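Local coordinates for transketolase (Campylobacter jejuni, PDB 3L84), which belongs to the transketolase family and carries two domains of the thiamine diphosphate-binding class, followed by a C-terminal domain, in each subunit of a dimer, at residues L116-A121 and E157-E162; A393-N398 and E419-A424. All blocks are in the same frame, centred on the assembly; numbering follows the deposited sequence.

Contact 1 of 2, residues L116-A121 and E157-E162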
# COMPACT_ATOMS: atom_id res chain seq x y z
N LEU A 116 7.38 8.34 -4.64
CA LEU A 116 8.72 7.82 -4.77
C LEU A 116 8.73 6.30 -4.93
O LEU A 116 7.86 5.56 -4.42
CB LEU A 116 9.58 8.29 -3.58
CG LEU A 116 9.85 9.81 -3.56
CD1 LEU A 116 10.27 10.32 -2.17
CD2 LEU A 116 10.92 10.14 -4.60
N GLY A 117 9.72 5.84 -5.66
CA GLY A 117 9.89 4.44 -5.97
C GLY A 117 9.16 3.99 -7.21
O GLY A 117 9.61 3.10 -7.91
N GLN A 118 8.00 4.58 -7.49
CA GLN A 118 7.16 4.12 -8.61
C GLN A 118 7.94 4.08 -9.91
O GLN A 118 7.89 3.10 -10.66
CB GLN A 118 5.92 5.03 -8.83
CG GLN A 118 4.88 5.08 -7.73
CD GLN A 118 4.22 3.75 -7.47
OE1 GLN A 118 3.85 3.03 -8.42
NE2 GLN A 118 4.04 3.42 -6.17
N GLY A 119 8.67 5.15 -10.18
CA GLY A 119 9.32 5.31 -11.46
C GLY A 119 10.38 4.24 -11.71
O GLY A 119 10.58 3.81 -12.84
N VAL A 120 11.09 3.81 -10.67
CA VAL A 120 12.06 2.74 -10.80
C VAL A 120 11.35 1.45 -11.25
O VAL A 120 11.81 0.78 -12.18
CB VAL A 120 12.83 2.49 -9.48
CG1 VAL A 120 13.75 1.25 -9.59
CG2 VAL A 120 13.66 3.75 -9.11
N ALA A 121 10.22 1.12 -10.60
CA ALA A 121 9.46 -0.06 -10.98
C ALA A 121 8.88 0.12 -12.38
O ALA A 121 8.80 -0.83 -13.16
CB ALA A 121 8.36 -0.36 -9.94
N GLU A 157 12.42 3.00 -0.83
CA GLU A 157 11.08 2.43 -0.95
C GLU A 157 11.14 0.95 -1.30
O GLU A 157 11.89 0.54 -2.19
CB GLU A 157 10.28 3.19 -2.00
CG GLU A 157 9.79 4.51 -1.50
CD GLU A 157 8.63 4.41 -0.53
OE1 GLU A 157 8.15 3.31 -0.12
OE2 GLU A 157 8.15 5.54 -0.13
N GLY A 158 10.34 0.14 -0.62
CA GLY A 158 10.28 -1.30 -0.91
C GLY A 158 10.05 -1.66 -2.36
O GLY A 158 10.61 -2.64 -2.87
N ILE A 159 9.24 -0.86 -3.05
CA ILE A 159 8.90 -1.16 -4.45
C ILE A 159 10.16 -1.19 -5.34
O ILE A 159 10.22 -1.93 -6.33
CB ILE A 159 7.86 -0.21 -4.98
CG1 ILE A 159 7.21 -0.74 -6.24
CG2 ILE A 159 8.43 1.21 -5.15
CD1 ILE A 159 6.12 0.19 -6.83
N SER A 160 11.18 -0.39 -5.00
CA SER A 160 12.39 -0.39 -5.80
C SER A 160 13.13 -1.74 -5.70
O SER A 160 13.58 -2.28 -6.71
CB SER A 160 13.32 0.77 -5.38
OG SER A 160 13.94 0.59 -4.10
N TYR A 161 13.21 -2.29 -4.49
CA TYR A 161 13.87 -3.56 -4.28
C TYR A 161 13.11 -4.68 -5.01
O TYR A 161 13.69 -5.56 -5.64
CB TYR A 161 13.94 -3.93 -2.80
CG TYR A 161 14.68 -3.00 -1.89
CD1 TYR A 161 15.97 -3.29 -1.49
CD2 TYR A 161 14.06 -1.90 -1.30
CE1 TYR A 161 16.63 -2.48 -0.56
CE2 TYR A 161 14.70 -1.08 -0.40
CZ TYR A 161 15.99 -1.39 -0.01
OH TYR A 161 16.59 -0.57 0.94
N GLU A 162 11.78 -4.60 -4.95
CA GLU A 162 10.95 -5.62 -5.62
C GLU A 162 11.18 -5.59 -7.09
O GLU A 162 11.37 -6.64 -7.72
CB GLU A 162 9.47 -5.30 -5.38
CG GLU A 162 8.89 -5.50 -3.96
CD GLU A 162 7.42 -5.16 -3.85
OE1 GLU A 162 6.74 -4.95 -4.87
OE2 GLU A 162 6.89 -5.09 -2.71

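Contact 2 of 2, residues A393-N398 and E419-A424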
# COMPACT_ATOMS: atom_id res chain seq x y z
N ALA A 393 5.19 -3.73 -6.99
CA ALA A 393 5.99 -3.68 -8.22
C ALA A 393 5.20 -4.26 -9.39
O ALA A 393 5.32 -3.76 -10.50
CB ALA A 393 7.32 -4.40 -8.02
N MSE A 394 4.43 -5.32 -9.18
CA MSE A 394 3.62 -5.85 -10.28
C MSE A 394 2.75 -4.78 -10.91
O MSE A 394 2.72 -4.60 -12.15
CB MSE A 394 2.71 -6.99 -9.78
CG MSE A 394 1.67 -7.42 -10.78
SE MSE A 394 0.58 -8.90 -10.15
CE MSE A 394 -0.38 -7.96 -8.72
N ALA A 395 2.02 -4.05 -10.07
CA ALA A 395 1.14 -3.02 -10.63
C ALA A 395 1.92 -1.90 -11.32
O ALA A 395 1.50 -1.42 -12.37
CB ALA A 395 0.23 -2.47 -9.52
N ALA A 396 3.02 -1.44 -10.76
CA ALA A 396 3.84 -0.38 -11.36
C ALA A 396 4.47 -0.87 -12.67
O ALA A 396 4.59 -0.12 -13.65
CB ALA A 396 4.89 0.14 -10.36
N ILE A 397 4.89 -2.11 -12.71
CA ILE A 397 5.44 -2.71 -13.95
C ILE A 397 4.37 -2.77 -15.02
O ILE A 397 4.60 -2.38 -16.17
CB ILE A 397 6.00 -4.14 -13.67
CG1 ILE A 397 7.35 -4.04 -12.98
CG2 ILE A 397 6.05 -5.02 -14.94
CD1 ILE A 397 7.85 -5.28 -12.27
N ASN A 398 3.16 -3.20 -14.64
CA ASN A 398 2.09 -3.29 -15.62
C ASN A 398 1.57 -1.92 -16.04
O ASN A 398 1.11 -1.77 -17.18
CB ASN A 398 0.98 -4.19 -15.09
CG ASN A 398 1.22 -5.66 -15.35
OD1 ASN A 398 0.51 -6.52 -14.72
ND2 ASN A 398 2.08 -5.98 -16.24
N GLU A 419 -4.46 -3.66 -1.33
CA GLU A 419 -3.91 -2.55 -0.52
C GLU A 419 -2.41 -2.43 -0.68
O GLU A 419 -1.86 -1.33 -0.51
CB GLU A 419 -4.29 -2.68 0.94
CG GLU A 419 -5.79 -2.68 1.12
CD GLU A 419 -6.29 -2.37 2.51
OE1 GLU A 419 -5.59 -2.72 3.50
OE2 GLU A 419 -7.37 -1.79 2.62
N TYR A 420 -1.72 -3.52 -0.98
CA TYR A 420 -0.27 -3.46 -1.22
C TYR A 420 0.05 -2.74 -2.51
O TYR A 420 1.17 -2.20 -2.61
CB TYR A 420 0.35 -4.86 -1.26
CG TYR A 420 0.66 -5.52 0.07
CD1 TYR A 420 -0.33 -5.90 0.95
CD2 TYR A 420 1.97 -5.86 0.40
CE1 TYR A 420 -0.03 -6.55 2.14
CE2 TYR A 420 2.29 -6.51 1.60
CZ TYR A 420 1.28 -6.87 2.46
OH TYR A 420 1.60 -7.53 3.66
N LEU A 421 -0.86 -2.73 -3.49
CA LEU A 421 -0.61 -2.13 -4.81
C LEU A 421 -1.37 -0.84 -5.08
O LEU A 421 -1.24 -0.24 -6.17
CB LEU A 421 -0.77 -3.15 -5.96
CG LEU A 421 -2.14 -3.84 -6.07
CD1 LEU A 421 -3.28 -2.90 -6.50
CD2 LEU A 421 -2.02 -5.01 -7.07
N LYS A 422 -2.20 -0.39 -4.13
CA LYS A 422 -3.08 0.76 -4.33
C LYS A 422 -2.34 2.01 -4.84
O LYS A 422 -2.87 2.68 -5.72
CB LYS A 422 -3.87 1.03 -3.05
CG LYS A 422 -4.73 2.31 -3.02
CD LYS A 422 -5.85 2.34 -4.00
CE LYS A 422 -6.63 3.66 -3.93
NZ LYS A 422 -5.80 4.77 -4.49
N PRO A 423 -1.14 2.33 -4.36
CA PRO A 423 -0.52 3.59 -4.87
C PRO A 423 -0.25 3.53 -6.35
O PRO A 423 -0.35 4.54 -7.06
CB PRO A 423 0.79 3.69 -4.06
CG PRO A 423 0.53 2.93 -2.84
CD PRO A 423 -0.36 1.76 -3.24
N ALA A 424 0.11 2.36 -6.89
CA ALA A 424 0.34 2.18 -8.31
C ALA A 424 -0.97 2.10 -9.08
O ALA A 424 -1.07 2.61 -10.19
CB ALA A 424 1.18 0.90 -8.56

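Contact 1 of 2, residues L116-A121 and E157-E162
The carbonyl oxygen of E157 is gripped twice, by S160 OG at 2.8 Å and by S160 N at 3.0 Å from E157 O. The hydroxyl lies in the carbonyl plane with a C=O...OG angle of 158°, so a serine here ties the first turn of helix 158-169 to the residue leading into it. The contact lies in the thiamine diphosphate binding domain, an alpha/beta fold on a parallel sheet, where the starts of helices 118-137 and 158-169 lie side by side.

G117, at the N-cap position of helix 118-137, suits its place twice over. Its phi of 88° would jam a CB against L116 O, and that CB would also run into I159 CG2 and E157 CB. The bare backbone instead lets I159 CG2 settle 3.5 Å from G117 C. CG1 of I159 is anti to the backbone N (chi1 -163°) and, with chi2 also extended, CD1 lies 3.9 Å from A121 CB. Q118 crosses this chain at about a right angle, and its amide nitrogen is held by Y420 OH of the second subunit. That oxygen also bonds L116 O, against which E157 lays its methylene, with CG 3.7 Å from L116 O.

Contact 2 of 2, residues A393-N398 and E419-A424
Helices 391-404 and 418-431 run in nearly the same direction here, their short axes 8.1 Å apart and crossing at -29°, with the CA atoms of A396 and A424 the nearest across the pair. They follow strands 384-386 and 408-414 of one parallel sheet, as connections in successive beta-alpha-beta units of the pyrimidine binding domain.

Alanines make so close an approach possible. The methyl of A395 meets its counterpart on A424, CB to CB 3.6 Å, and the same A424 methyl lies against the backbone, 3.7 Å from A396 N. A395 CB also touches the base of L421, 3.8 Å from L421 CB. The leucine holds CG in the crowded position between its backbone N and carbonyl carbon (chi1 58°), and CD2 reaches the selenomethionine at 394. That residue, M394, bends at chi3 (69°), which brings its terminal methyl CE to 3.8 Å from L421 CD2. The long side chain of M394 thus adds a second contact to the leucine that A395 already touches.

P423 has no N-H to give the preceding turn, and helix 418-431 is kinked where it and A424 lack that bond. A424 N makes a weak bond to L421 O instead.

No hydrogen bond crosses between the two segments, so their cohesion rests on shape and buried apolar surface, while K422 NZ forms salt bridges with E419 and E457 of the second subunit.

How the contacts relate
The two contacts come in series along the chain, contact 1 closing before contact 2 opens, and belong to different domains, yet their centres are only 10 Å apart. They meet directly. E162 OE1 lies 2.9 Å from A393 N, a probable hydrogen bond linking helix 158-169 to the first turn of helix 391-404, while A121 CB packs 3.5 Å from A396 CB and Q118 OE1 sits against the methyl of A424. Helices 118-137, 158-169, 391-404 and 418-431 thus form one buried junction between the domains built on the five-stranded and six-stranded parallel sheets. Both contacts also touch the second subunit, so this junction between domains adjoins the dimer interface.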